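Local coordinates for protein TarM (Staphylococcus aureus subsp. aureus 21178, PDB 4X7R) that is a glycosyltransferase of the GT-B fold and holds uridine-5'-diphosphate as a bound ligand in the model, at residues K2-M7 and D220-C225; E28-D33 and R63-N68; I337-L342 and N447-K452. The protein carries 1 engineered substitution. All coordinates share one frame; numbering follows the deposited sequence.

Contacts 1 and 2 belong to the N-terminal domain and contact 3 to the C-terminal one, its nearest atoms about 30 Å from those of contact 2 and about 31 Å from those of contact 1. Contact 1 is core: two neighbouring parallel strands joined by backbone hydrogen bonds and aliphatic packing. Contact 2 lies at the surface of the same domain and relies on a salt bridge and a tyrosine packed on an arginine. These two touch, since Phe-29 of helix 17-31 lies on Ile-4 and Tyr-67 of strand 66-68 is a probable hydrogen-bond partner of Lys-3 NZ. Contact 3 is also mainly buried, but it joins two helices through apolar side chains, without backbone pairing.

Contact 1 (K2-M7 and D220-C225); sequences KKIFMM and DSIMIC
Ile-4 and Ile-222 lie side by side and point the same way, with Ile-4 CG1 3.9 Å from Ile-222 CB. With CG1 of Ile-4 anti to the carbonyl carbon (chi1 -61°), that branch runs alongside Ile-222, while CG2, anti to the backbone N, meets Ile-224 CD1 at 3.7 Å, where the two side chains cross obliquely. At the start of the row the aliphatic part of Lys-2 continues this apolar surface, its CD 4.0 Å from Ile-222 CD1, while its ammonium goes on to Asn-492. Branched aliphatic residues suit strands sealed beneath helices, and here helices 17-31 and 480-492 cover the isoleucines. The strands are adjacent in the parallel sheet of the Rossmann-like N-terminal domain of a GT-B protein, and five backbone hydrogen bonds zip them together; Phe-5 is held through both its backbone N and O, the N giving to Ile-222 O and the O receiving Ile-224 N, both from strand 221-225 and each 2.8 Å. CA-H...O contacts such as Met-6 CA to Ile-224 O at 3.2 Å run beside them. On the other face, the Phe-5 ring turns its edge to Ile-222 O, which lies near the ring plane, 3.8 Å from CD1. Met-7, Met-223 and Cys-225 share that face; their sulfur-bearing chains pack against Met-234 of helix 231-235.

Contact 2 (E28-D33 and R63-N68); sequences EFYDAD and RTKMYN
Tyr-30 lays one ring face over the CB of Arg-63, which sits 3.8 Å from the ring centroid and only 5° off the ring normal, a CH-pi contact. The two side chains slide past each other in opposite directions. As a result, Tyr-30 CB in turn lies over the centre of the guanidinium, 3.6 Å from Arg-63 CZ, with ring and guanidinium planes 32° apart. The arginine chain is bent at CG-CD (chi3 -61°), which sets NE, and its end grips Asp-31: NH1 and NH2 each reach OD1 at 2.9 Å. That oxygen lies in the guanidinium plane; NH1 meets it nearly along its C-O axis, whereas NH2 comes from above the carboxylate plane. A long, flexible arginine suits this place because its CB covers an aromatic face while its chain carries the charge on to a helix-end aspartate; NE pairs with Asp-61 as well. Tyr-30 OH is hydrogen-bonded to Asp-37 and receives only a weak bond from Lys-65 NZ at 3.4 Å. Past Asp-31, helix 17-31 closes in a Schellman motif with Asp-33 at C-prime. The contact thus ties the C-terminal end of the first helix in a Rossmann-like domain to the loop leading into edge strand 66-68.

Contact 3 (I337-L342 and N447-K452); sequences IEVAEL and NDMADK
Val-339 and Met-449 make the tightest apolar contact between segments 337-342 and 447-452. The methyl CE of Met-449 reaches both valine branches, 3.4 Å from Val-339 CG2 and 3.5 Å from Val-339 CG1, the first closer than usual van der Waals separation. The two side chains cross at about a right angle. Met-449 starts with CG anti to its backbone N (chi1 -163°) and its chain then bends at chi3 (96°), which turns CE onto the valine; an unbranched, flexible methionine can reach across in this way. Further along, Leu-342 CB meets Ala-450 CB at 3.7 Å. Alanine suits this position because its short side chain allows a close approach, the CA atoms of Val-339 and Ala-450 being 5.5 Å apart while the segment axes pass at 8.9 Å.

Where the interface nears solvent, the contact becomes mixed: Leu-342 CD1 lies 3.4 Å from Asn-447 OD1, a van der Waals touch of a methyl on an amide oxygen. A polar asparagine suits this exposed margin, since its amide can meet solvent while OD1 touches the methyl, and leucine can bridge from it to the buried alanine.

Ile-446 and Ile-453 of helix 446-457 add further apolar contacts to Val-339. In the C-terminal, Rossmann-like domain of the GT-B fold, Met-449 also packs on Ile-441 of edge strand 438-441, while Ile-337 turns to helix 361-370, placing helix 333-346 between two helical neighbours.

Contact 1 (K2-M7 and D220-C225)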
ATOM      1  N   LYS A   2      13.997 -22.953  -4.948  1.00 53.87           N
ATOM      2  CA  LYS A   2      13.004 -22.176  -4.195  1.00 49.70           C
ATOM      3  C   LYS A   2      12.552 -20.963  -4.985  1.00 51.31           C
ATOM      4  O   LYS A   2      13.367 -20.304  -5.632  1.00 49.44           O
ATOM      5  CB  LYS A   2      13.543 -21.703  -2.846  1.00 49.56           C
ATOM      6  CG  LYS A   2      13.638 -22.802  -1.800  1.00 41.98           C
ATOM      7  CD  LYS A   2      14.161 -22.214  -0.516  1.00 44.37           C
ATOM      8  CE  LYS A   2      14.361 -23.262   0.544  1.00 57.21           C
ATOM      9  NZ  LYS A   2      15.571 -24.081   0.306  1.00 67.28           N
ATOM     10  N   LYS A   3      11.240 -20.691  -4.950  1.00 46.54           N
ATOM     11  CA  LYS A   3      10.622 -19.516  -5.548  1.00 45.75           C
ATOM     12  C   LYS A   3       9.541 -19.026  -4.607  1.00 46.27           C
ATOM     13  O   LYS A   3       8.779 -19.821  -4.054  1.00 44.30           O
ATOM     14  CB  LYS A   3      10.072 -19.759  -6.973  1.00 49.12           C
ATOM     15  CG  LYS A   3       9.628 -18.437  -7.621  1.00 65.28           C
ATOM     16  CD  LYS A   3       9.323 -18.513  -9.110  1.00 77.58           C
ATOM     17  CE  LYS A   3       8.785 -17.172  -9.568  1.00 81.79           C
ATOM     18  NZ  LYS A   3       8.331 -17.180 -10.984  1.00 82.96           N
ATOM     19  N   ILE A   4       9.501 -17.707  -4.420  1.00 40.82           N
ATOM     20  CA  ILE A   4       8.602 -17.024  -3.502  1.00 38.09           C
ATOM     21  C   ILE A   4       7.593 -16.120  -4.225  1.00 39.78           C
ATOM     22  O   ILE A   4       7.949 -15.400  -5.165  1.00 38.31           O
ATOM     23  CB  ILE A   4       9.458 -16.294  -2.428  1.00 39.50           C
ATOM     24  CG1 ILE A   4      10.317 -17.307  -1.625  1.00 39.09           C
ATOM     25  CG2 ILE A   4       8.600 -15.458  -1.496  1.00 38.41           C
ATOM     26  CD1 ILE A   4      11.361 -16.661  -0.703  1.00 41.31           C
ATOM     27  N   PHE A   5       6.333 -16.160  -3.750  1.00 36.50           N
ATOM     28  CA  PHE A   5       5.206 -15.366  -4.252  1.00 35.56           C
ATOM     29  C   PHE A   5       4.614 -14.652  -3.067  1.00 37.06           C
ATOM     30  O   PHE A   5       4.163 -15.279  -2.112  1.00 36.87           O
ATOM     31  CB  PHE A   5       4.158 -16.257  -4.956  1.00 37.04           C
ATOM     32  CG  PHE A   5       4.731 -17.061  -6.102  1.00 37.64           C
ATOM     33  CD1 PHE A   5       5.353 -18.285  -5.870  1.00 39.89           C
ATOM     34  CD2 PHE A   5       4.615 -16.612  -7.416  1.00 38.46           C
ATOM     35  CE1 PHE A   5       5.883 -19.031  -6.934  1.00 41.58           C
ATOM     36  CE2 PHE A   5       5.152 -17.350  -8.478  1.00 41.67           C
ATOM     37  CZ  PHE A   5       5.779 -18.557  -8.228  1.00 40.83           C
ATOM     38  N   MET A   6       4.690 -13.335  -3.101  1.00 33.35           N
ATOM     39  CA  MET A   6       4.308 -12.451  -2.011  1.00 31.55           C
ATOM     40  C   MET A   6       3.082 -11.685  -2.387  1.00 37.84           C
ATOM     41  O   MET A   6       3.106 -10.901  -3.319  1.00 38.78           O
ATOM     42  CB  MET A   6       5.486 -11.543  -1.622  1.00 32.87           C
ATOM     43  CG  MET A   6       6.752 -12.316  -1.398  1.00 36.14           C
ATOM     44  SD  MET A   6       8.211 -11.392  -0.850  1.00 39.06           S
ATOM     45  CE  MET A   6       8.186  -9.961  -1.895  1.00 34.85           C
ATOM     46  N   MET A   7       2.006 -11.939  -1.668  1.00 36.66           N
ATOM     47  CA  MET A   7       0.674 -11.462  -1.968  1.00 38.24           C
ATOM     48  C   MET A   7       0.201 -10.256  -1.240  1.00 37.60           C
ATOM     49  O   MET A   7       0.339 -10.135  -0.013  1.00 36.48           O
ATOM     50  CB  MET A   7      -0.315 -12.608  -1.818  1.00 42.54           C
ATOM     51  CG  MET A   7      -0.044 -13.732  -2.795  1.00 50.80           C
ATOM     52  SD  MET A   7      -0.646 -15.283  -2.107  1.00 59.64           S
ATOM     53  CE  MET A   7      -2.248 -14.797  -1.637  1.00 55.84           C
ATOM     54  N   ASP A 220       9.210 -26.410  -2.908  1.00 50.86           N
ATOM     55  CA  ASP A 220      10.090 -25.311  -3.303  1.00 49.61           C
ATOM     56  C   ASP A 220       9.289 -24.029  -3.548  1.00 48.47           C
ATOM     57  O   ASP A 220       9.870 -22.948  -3.543  1.00 48.33           O
ATOM     58  CB  ASP A 220      10.908 -25.700  -4.558  1.00 52.87           C
ATOM     59  CG  ASP A 220      11.992 -26.752  -4.307  1.00 63.67           C
ATOM     60  OD1 ASP A 220      12.527 -26.797  -3.185  1.00 60.16           O
ATOM     61  OD2 ASP A 220      12.302 -27.532  -5.249  1.00 74.43           O
ATOM     62  N   SER A 221       7.964 -24.156  -3.772  1.00 42.69           N
ATOM     63  CA  SER A 221       7.048 -23.021  -3.982  1.00 41.24           C
ATOM     64  C   SER A 221       6.656 -22.479  -2.611  1.00 45.38           C
ATOM     65  O   SER A 221       6.180 -23.233  -1.749  1.00 45.88           O
ATOM     66  CB  SER A 221       5.808 -23.456  -4.749  1.00 42.05           C
ATOM     67  OG  SER A 221       6.061 -23.701  -6.122  1.00 48.79           O
ATOM     68  N   ILE A 222       6.913 -21.189  -2.390  1.00 41.21           N
ATOM     69  CA  ILE A 222       6.619 -20.539  -1.104  1.00 39.84           C
ATOM     70  C   ILE A 222       5.690 -19.354  -1.325  1.00 40.41           C
ATOM     71  O   ILE A 222       6.000 -18.458  -2.119  1.00 39.05           O
ATOM     72  CB  ILE A 222       7.923 -20.125  -0.360  1.00 42.32           C
ATOM     73  CG1 ILE A 222       8.816 -21.361  -0.062  1.00 42.54           C
ATOM     74  CG2 ILE A 222       7.601 -19.309   0.930  1.00 41.76           C
ATOM     75  CD1 ILE A 222      10.292 -21.097  -0.105  1.00 40.72           C
ATOM     76  N   MET A 223       4.548 -19.361  -0.623  1.00 35.62           N
ATOM     77  CA  MET A 223       3.584 -18.269  -0.660  1.00 33.73           C
ATOM     78  C   MET A 223       3.714 -17.490   0.633  1.00 36.99           C
ATOM     79  O   MET A 223       3.729 -18.070   1.728  1.00 34.02           O
ATOM     80  CB  MET A 223       2.151 -18.794  -0.803  1.00 35.92           C
ATOM     81  CG  MET A 223       1.859 -19.324  -2.203  1.00 39.77           C
ATOM     82  SD  MET A 223       0.206 -20.063  -2.352  1.00 43.27           S
ATOM     83  CE  MET A 223       0.552 -21.698  -1.795  1.00 40.47           C
ATOM     84  N   ILE A 224       3.819 -16.170   0.507  1.00 33.31           N
ATOM     85  CA  ILE A 224       3.876 -15.288   1.670  1.00 30.33           C
ATOM     86  C   ILE A 224       2.746 -14.312   1.496  1.00 35.05           C
ATOM     87  O   ILE A 224       2.731 -13.565   0.521  1.00 34.29           O
ATOM     88  CB  ILE A 224       5.241 -14.555   1.877  1.00 31.64           C
ATOM     89  CG1 ILE A 224       6.388 -15.551   2.105  1.00 32.68           C
ATOM     90  CG2 ILE A 224       5.136 -13.539   3.057  1.00 29.68           C
ATOM     91  CD1 ILE A 224       7.785 -14.921   2.065  1.00 35.90           C
ATOM     92  N   CYS A 225       1.815 -14.302   2.419  1.00 34.73           N
ATOM     93  CA  CYS A 225       0.728 -13.366   2.300  1.00 36.30           C
ATOM     94  C   CYS A 225       0.992 -12.183   3.205  1.00 37.17           C
ATOM     95  O   CYS A 225       1.080 -12.343   4.424  1.00 34.44           O
ATOM     96  CB  CYS A 225      -0.619 -14.018   2.590  1.00 38.40           C
ATOM     97  SG  CYS A 225      -2.001 -12.853   2.509  1.00 43.25           S
TER

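Contact 2 (E28-D33 and R63-N68)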
ATOM      1  N   GLU A  28      16.273  -8.644  -1.219  1.00 41.97           N
ATOM      2  CA  GLU A  28      17.093  -9.524  -0.363  1.00 41.38           C
ATOM      3  C   GLU A  28      17.020 -10.995  -0.767  1.00 43.21           C
ATOM      4  O   GLU A  28      18.057 -11.640  -0.813  1.00 41.43           O
ATOM      5  CB  GLU A  28      16.793  -9.301   1.127  1.00 40.36           C
ATOM      6  CG  GLU A  28      17.231  -7.928   1.625  1.00 47.02           C
ATOM      7  CD  GLU A  28      18.702  -7.557   1.484  1.00 60.42           C
ATOM      8  OE1 GLU A  28      19.543  -8.457   1.252  1.00 53.83           O
ATOM      9  OE2 GLU A  28      19.014  -6.352   1.618  1.00 43.03           O
ATOM     10  N   PHE A  29      15.800 -11.516  -1.098  1.00 38.36           N
ATOM     11  CA  PHE A  29      15.682 -12.907  -1.543  1.00 38.86           C
ATOM     12  C   PHE A  29      16.392 -13.150  -2.898  1.00 43.60           C
ATOM     13  O   PHE A  29      17.087 -14.158  -3.054  1.00 43.75           O
ATOM     14  CB  PHE A  29      14.219 -13.393  -1.531  1.00 40.15           C
ATOM     15  CG  PHE A  29      13.606 -13.594  -0.153  1.00 40.80           C
ATOM     16  CD1 PHE A  29      14.333 -14.205   0.872  1.00 43.26           C
ATOM     17  CD2 PHE A  29      12.266 -13.283   0.083  1.00 40.00           C
ATOM     18  CE1 PHE A  29      13.752 -14.427   2.128  1.00 42.81           C
ATOM     19  CE2 PHE A  29      11.670 -13.574   1.311  1.00 41.67           C
ATOM     20  CZ  PHE A  29      12.428 -14.096   2.342  1.00 40.91           C
ATOM     21  N   TYR A  30      16.268 -12.202  -3.847  1.00 40.26           N
ATOM     22  CA  TYR A  30      16.944 -12.284  -5.139  1.00 41.09           C
ATOM     23  C   TYR A  30      18.466 -12.296  -4.959  1.00 44.84           C
ATOM     24  O   TYR A  30      19.147 -13.059  -5.641  1.00 44.61           O
ATOM     25  CB  TYR A  30      16.511 -11.130  -6.061  1.00 42.70           C
ATOM     26  CG  TYR A  30      15.383 -11.501  -7.000  1.00 44.57           C
ATOM     27  CD1 TYR A  30      15.613 -12.308  -8.113  1.00 48.15           C
ATOM     28  CD2 TYR A  30      14.091 -11.034  -6.789  1.00 44.13           C
ATOM     29  CE1 TYR A  30      14.576 -12.648  -8.985  1.00 49.64           C
ATOM     30  CE2 TYR A  30      13.045 -11.368  -7.655  1.00 44.59           C
ATOM     31  CZ  TYR A  30      13.296 -12.170  -8.756  1.00 50.08           C
ATOM     32  OH  TYR A  30      12.271 -12.528  -9.593  1.00 43.89           O
ATOM     33  N   ASP A  31      19.000 -11.490  -4.021  1.00 41.50           N
ATOM     34  CA  ASP A  31      20.461 -11.475  -3.725  1.00 41.87           C
ATOM     35  C   ASP A  31      20.931 -12.803  -3.115  1.00 48.36           C
ATOM     36  O   ASP A  31      22.083 -13.170  -3.271  1.00 50.91           O
ATOM     37  CB  ASP A  31      20.812 -10.298  -2.794  1.00 41.27           C
ATOM     38  CG  ASP A  31      20.766  -8.949  -3.494  1.00 50.61           C
ATOM     39  OD1 ASP A  31      20.590  -8.924  -4.745  1.00 51.81           O
ATOM     40  OD2 ASP A  31      20.962  -7.925  -2.817  1.00 53.28           O
ATOM     41  N   ALA A  32      20.033 -13.520  -2.426  1.00 45.70           N
ATOM     42  CA  ALA A  32      20.321 -14.817  -1.813  1.00 45.92           C
ATOM     43  C   ALA A  32      19.960 -15.953  -2.798  1.00 50.82           C
ATOM     44  O   ALA A  32      19.946 -17.126  -2.418  1.00 51.65           O
ATOM     45  CB  ALA A  32      19.556 -14.950  -0.499  1.00 44.88           C
ATOM     46  N   ASP A  33      19.719 -15.587  -4.076  1.00 46.78           N
ATOM     47  CA  ASP A  33      19.381 -16.463  -5.190  1.00 48.13           C
ATOM     48  C   ASP A  33      18.041 -17.188  -5.070  1.00 50.32           C
ATOM     49  O   ASP A  33      17.898 -18.335  -5.510  1.00 48.47           O
ATOM     50  CB  ASP A  33      20.581 -17.364  -5.601  1.00 54.44           C
ATOM     51  CG  ASP A  33      21.736 -16.576  -6.205  1.00 74.00           C
ATOM     52  OD1 ASP A  33      21.520 -15.904  -7.251  1.00 78.28           O
ATOM     53  OD2 ASP A  33      22.849 -16.614  -5.632  1.00 77.32           O
ATOM     54  N   ARG A  63      14.484  -6.748 -10.804  1.00 46.98           N
ATOM     55  CA  ARG A  63      14.263  -8.201 -10.883  1.00 46.07           C
ATOM     56  C   ARG A  63      12.855  -8.601 -10.393  1.00 45.87           C
ATOM     57  O   ARG A  63      12.347  -9.652 -10.780  1.00 43.81           O
ATOM     58  CB  ARG A  63      15.340  -8.941 -10.069  1.00 46.86           C
ATOM     59  CG  ARG A  63      16.761  -8.816 -10.659  1.00 47.52           C
ATOM     60  CD  ARG A  63      17.819  -9.197  -9.648  1.00 47.15           C
ATOM     61  NE  ARG A  63      17.790  -8.336  -8.452  1.00 48.39           N
ATOM     62  CZ  ARG A  63      18.577  -8.492  -7.387  1.00 56.22           C
ATOM     63  NH1 ARG A  63      19.463  -9.481  -7.344  1.00 40.24           N
ATOM     64  NH2 ARG A  63      18.474  -7.668  -6.352  1.00 44.53           N
ATOM     65  N   THR A  64      12.225  -7.773  -9.543  1.00 41.68           N
ATOM     66  CA  THR A  64      10.894  -8.095  -9.036  1.00 39.56           C
ATOM     67  C   THR A  64       9.835  -8.049 -10.143  1.00 45.86           C
ATOM     68  O   THR A  64       9.657  -7.025 -10.811  1.00 47.10           O
ATOM     69  CB  THR A  64      10.497  -7.214  -7.866  1.00 43.10           C
ATOM     70  OG1 THR A  64      11.580  -7.124  -6.947  1.00 44.16           O
ATOM     71  CG2 THR A  64       9.216  -7.698  -7.172  1.00 37.00           C
ATOM     72  N   LYS A  65       9.125  -9.159 -10.309  1.00 40.47           N
ATOM     73  CA  LYS A  65       7.999  -9.251 -11.219  1.00 39.54           C
ATOM     74  C   LYS A  65       6.742  -9.018 -10.405  1.00 42.48           C
ATOM     75  O   LYS A  65       6.691  -9.348  -9.210  1.00 41.15           O
ATOM     76  CB  LYS A  65       7.895 -10.667 -11.829  1.00 41.93           C
ATOM     77  CG  LYS A  65       9.051 -11.074 -12.737  1.00 49.49           C
ATOM     78  CD  LYS A  65       8.868 -12.497 -13.260  1.00 61.14           C
ATOM     79  CE  LYS A  65      10.187 -13.181 -13.587  1.00 69.90           C
ATOM     80  NZ  LYS A  65      10.837 -13.768 -12.368  1.00 76.07           N
ATOM     81  N   MET A  66       5.714  -8.474 -11.058  1.00 39.18           N
ATOM     82  CA  MET A  66       4.385  -8.425 -10.489  1.00 36.31           C
ATOM     83  C   MET A  66       3.499  -9.315 -11.323  1.00 42.02           C
ATOM     84  O   MET A  66       3.329  -9.080 -12.522  1.00 43.87           O
ATOM     85  CB  MET A  66       3.794  -7.025 -10.341  1.00 37.69           C
ATOM     86  CG  MET A  66       2.481  -7.047  -9.552  1.00 40.02           C
ATOM     87  SD  MET A  66       1.332  -5.678  -9.872  1.00 43.39           S
ATOM     88  CE  MET A  66       1.060  -5.921 -11.712  1.00 40.13           C
ATOM     89  N   TYR A  67       2.956 -10.356 -10.703  1.00 38.96           N
ATOM     90  CA  TYR A  67       1.949 -11.223 -11.317  1.00 38.51           C
ATOM     91  C   TYR A  67       0.585 -10.665 -10.858  1.00 42.93           C
ATOM     92  O   TYR A  67       0.386 -10.455  -9.671  1.00 44.10           O
ATOM     93  CB  TYR A  67       2.089 -12.659 -10.828  1.00 38.07           C
ATOM     94  CG  TYR A  67       3.374 -13.307 -11.268  1.00 40.62           C
ATOM     95  CD1 TYR A  67       3.540 -13.755 -12.583  1.00 43.44           C
ATOM     96  CD2 TYR A  67       4.420 -13.510 -10.367  1.00 39.51           C
ATOM     97  CE1 TYR A  67       4.722 -14.391 -12.987  1.00 47.35           C
ATOM     98  CE2 TYR A  67       5.601 -14.145 -10.762  1.00 40.65           C
ATOM     99  CZ  TYR A  67       5.754 -14.567 -12.075  1.00 47.49           C
ATOM    100  OH  TYR A  67       6.903 -15.195 -12.460  1.00 50.53           O
ATOM    101  N   ASN A  68      -0.315 -10.363 -11.791  1.00 36.89           N
ATOM    102  CA  ASN A  68      -1.634  -9.842 -11.473  1.00 35.49           C
ATOM    103  C   ASN A  68      -2.708 -10.751 -12.124  1.00 40.19           C
ATOM    104  O   ASN A  68      -2.531 -11.190 -13.255  1.00 39.77           O
ATOM    105  CB  ASN A  68      -1.752  -8.378 -11.897  1.00 34.56           C
ATOM    106  CG  ASN A  68      -3.140  -7.808 -11.698  1.00 51.15           C
ATOM    107  OD1 ASN A  68      -4.009  -7.856 -12.591  1.00 38.22           O
ATOM    108  ND2 ASN A  68      -3.393  -7.302 -10.501  1.00 31.87           N
TER

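Contact 3 (I337-L342 and N447-K452)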
ATOM      1  N   ILE A 337       0.887  18.166  15.488  1.00 65.02           N
ATOM      2  CA  ILE A 337       0.548  19.594  15.345  1.00 66.89           C
ATOM      3  C   ILE A 337       0.438  20.238  16.735  1.00 73.54           C
ATOM      4  O   ILE A 337       0.966  21.333  16.934  1.00 74.96           O
ATOM      5  CB  ILE A 337      -0.703  19.859  14.455  1.00 69.69           C
ATOM      6  CG1 ILE A 337      -0.576  19.233  13.047  1.00 68.01           C
ATOM      7  CG2 ILE A 337      -1.047  21.358  14.370  1.00 73.30           C
ATOM      8  CD1 ILE A 337       0.683  19.563  12.243  1.00 70.34           C
ATOM      9  N   GLU A 338      -0.190  19.526  17.704  1.00 70.39           N
ATOM     10  CA  GLU A 338      -0.313  19.979  19.099  1.00 72.09           C
ATOM     11  C   GLU A 338       1.063  20.100  19.744  1.00 76.99           C
ATOM     12  O   GLU A 338       1.291  21.039  20.508  1.00 79.19           O
ATOM     13  CB  GLU A 338      -1.211  19.044  19.921  1.00 72.90           C
ATOM     14  CG  GLU A 338      -2.697  19.257  19.668  1.00 85.12           C
ATOM     15  CD  GLU A 338      -3.637  18.262  20.325  1.00102.09           C
ATOM     16  OE1 GLU A 338      -3.453  17.957  21.526  1.00 85.22           O
ATOM     17  OE2 GLU A 338      -4.584  17.812  19.641  1.00 99.21           O
ATOM     18  N   VAL A 339       1.995  19.180  19.403  1.00 71.93           N
ATOM     19  CA  VAL A 339       3.376  19.203  19.900  1.00 71.27           C
ATOM     20  C   VAL A 339       4.127  20.385  19.271  1.00 76.19           C
ATOM     21  O   VAL A 339       4.816  21.112  19.990  1.00 75.71           O
ATOM     22  CB  VAL A 339       4.108  17.843  19.703  1.00 72.28           C
ATOM     23  CG1 VAL A 339       5.603  17.971  19.979  1.00 71.92           C
ATOM     24  CG2 VAL A 339       3.500  16.775  20.602  1.00 70.73           C
ATOM     25  N   ALA A 340       3.953  20.587  17.938  1.00 73.30           N
ATOM     26  CA  ALA A 340       4.556  21.684  17.174  1.00 74.75           C
ATOM     27  C   ALA A 340       4.211  23.035  17.801  1.00 81.83           C
ATOM     28  O   ALA A 340       5.114  23.839  18.026  1.00 82.99           O
ATOM     29  CB  ALA A 340       4.094  21.637  15.730  1.00 74.96           C
ATOM     30  N   GLU A 341       2.922  23.236  18.172  1.00 79.30           N
ATOM     31  CA  GLU A 341       2.413  24.436  18.844  1.00 81.76           C
ATOM     32  C   GLU A 341       3.204  24.743  20.130  1.00 87.05           C
ATOM     33  O   GLU A 341       3.574  25.895  20.346  1.00 88.77           O
ATOM     34  CB  GLU A 341       0.907  24.287  19.150  1.00 83.25           C
ATOM     35  CG  GLU A 341       0.259  25.543  19.723  1.00 94.44           C
ATOM     36  CD  GLU A 341      -1.226  25.445  20.012  1.00116.86           C
ATOM     37  OE1 GLU A 341      -1.651  24.443  20.631  1.00106.11           O
ATOM     38  OE2 GLU A 341      -1.961  26.395  19.655  1.00119.14           O
ATOM     39  N   LEU A 342       3.484  23.708  20.955  1.00 82.42           N
ATOM     40  CA  LEU A 342       4.233  23.829  22.213  1.00 82.77           C
ATOM     41  C   LEU A 342       5.706  24.161  21.977  1.00 88.09           C
ATOM     42  O   LEU A 342       6.251  25.024  22.661  1.00 90.38           O
ATOM     43  CB  LEU A 342       4.109  22.548  23.058  1.00 80.86           C
ATOM     44  CG  LEU A 342       2.721  22.183  23.590  1.00 85.60           C
ATOM     45  CD1 LEU A 342       2.696  20.754  24.091  1.00 83.49           C
ATOM     46  CD2 LEU A 342       2.284  23.131  24.708  1.00 90.68           C
ATOM     47  N   ASN A 447       3.664  17.264  26.353  1.00 69.20           N
ATOM     48  CA  ASN A 447       4.559  18.208  27.026  1.00 70.73           C
ATOM     49  C   ASN A 447       5.981  17.671  27.146  1.00 72.49           C
ATOM     50  O   ASN A 447       6.931  18.405  26.858  1.00 72.52           O
ATOM     51  CB  ASN A 447       4.021  18.606  28.406  1.00 74.84           C
ATOM     52  CG  ASN A 447       2.676  19.290  28.387  1.00 98.59           C
ATOM     53  OD1 ASN A 447       2.294  19.973  27.427  1.00 85.33           O
ATOM     54  ND2 ASN A 447       1.939  19.137  29.479  1.00 97.00           N
ATOM     55  N   ASP A 448       6.134  16.403  27.577  1.00 67.24           N
ATOM     56  CA  ASP A 448       7.455  15.775  27.677  1.00 65.76           C
ATOM     57  C   ASP A 448       8.057  15.565  26.285  1.00 66.75           C
ATOM     58  O   ASP A 448       9.270  15.676  26.138  1.00 66.74           O
ATOM     59  CB  ASP A 448       7.422  14.460  28.470  1.00 66.50           C
ATOM     60  CG  ASP A 448       8.808  13.887  28.751  1.00 77.00           C
ATOM     61  OD1 ASP A 448       9.657  14.624  29.309  1.00 78.14           O
ATOM     62  OD2 ASP A 448       9.052  12.713  28.389  1.00 79.09           O
ATOM     63  N   MET A 449       7.220  15.323  25.262  1.00 61.68           N
ATOM     64  CA  MET A 449       7.723  15.168  23.899  1.00 61.02           C
ATOM     65  C   MET A 449       8.213  16.508  23.342  1.00 67.21           C
ATOM     66  O   MET A 449       9.266  16.547  22.699  1.00 65.91           O
ATOM     67  CB  MET A 449       6.690  14.542  22.976  1.00 62.20           C
ATOM     68  CG  MET A 449       7.309  14.010  21.728  1.00 64.70           C
ATOM     69  SD  MET A 449       6.134  13.217  20.630  1.00 67.41           S
ATOM     70  CE  MET A 449       5.830  14.462  19.660  1.00 64.80           C
ATOM     71  N   ALA A 450       7.455  17.602  23.606  1.00 65.89           N
ATOM     72  CA  ALA A 450       7.823  18.962  23.205  1.00 67.72           C
ATOM     73  C   ALA A 450       9.150  19.358  23.883  1.00 72.39           C
ATOM     74  O   ALA A 450      10.020  19.925  23.222  1.00 72.74           O
ATOM     75  CB  ALA A 450       6.720  19.941  23.582  1.00 70.23           C
ATOM     76  N   ASP A 451       9.322  18.982  25.170  1.00 68.45           N
ATOM     77  CA  ASP A 451      10.532  19.230  25.961  1.00 68.89           C
ATOM     78  C   ASP A 451      11.761  18.535  25.372  1.00 70.68           C
ATOM     79  O   ASP A 451      12.822  19.154  25.289  1.00 70.13           O
ATOM     80  CB  ASP A 451      10.338  18.786  27.428  1.00 70.82           C
ATOM     81  CG  ASP A 451       9.529  19.736  28.301  1.00 88.20           C
ATOM     82  OD1 ASP A 451       9.370  20.923  27.912  1.00 90.88           O
ATOM     83  OD2 ASP A 451       9.083  19.304  29.391  1.00 95.56           O
ATOM     84  N   LYS A 452      11.614  17.261  24.955  1.00 65.61           N
ATOM     85  CA  LYS A 452      12.718  16.476  24.391  1.00 64.14           C
ATOM     86  C   LYS A 452      13.130  16.942  23.007  1.00 68.64           C
ATOM     87  O   LYS A 452      14.322  16.922  22.696  1.00 69.57           O
ATOM     88  CB  LYS A 452      12.452  14.959  24.451  1.00 63.77           C
ATOM     89  CG  LYS A 452      12.272  14.433  25.885  1.00 63.96           C
ATOM     90  CD  LYS A 452      13.533  14.430  26.741  1.00 67.07           C
ATOM     91  CE  LYS A 452      13.228  14.229  28.210  1.00 70.75           C
ATOM     92  NZ  LYS A 452      12.733  12.859  28.507  1.00 79.91           N
TER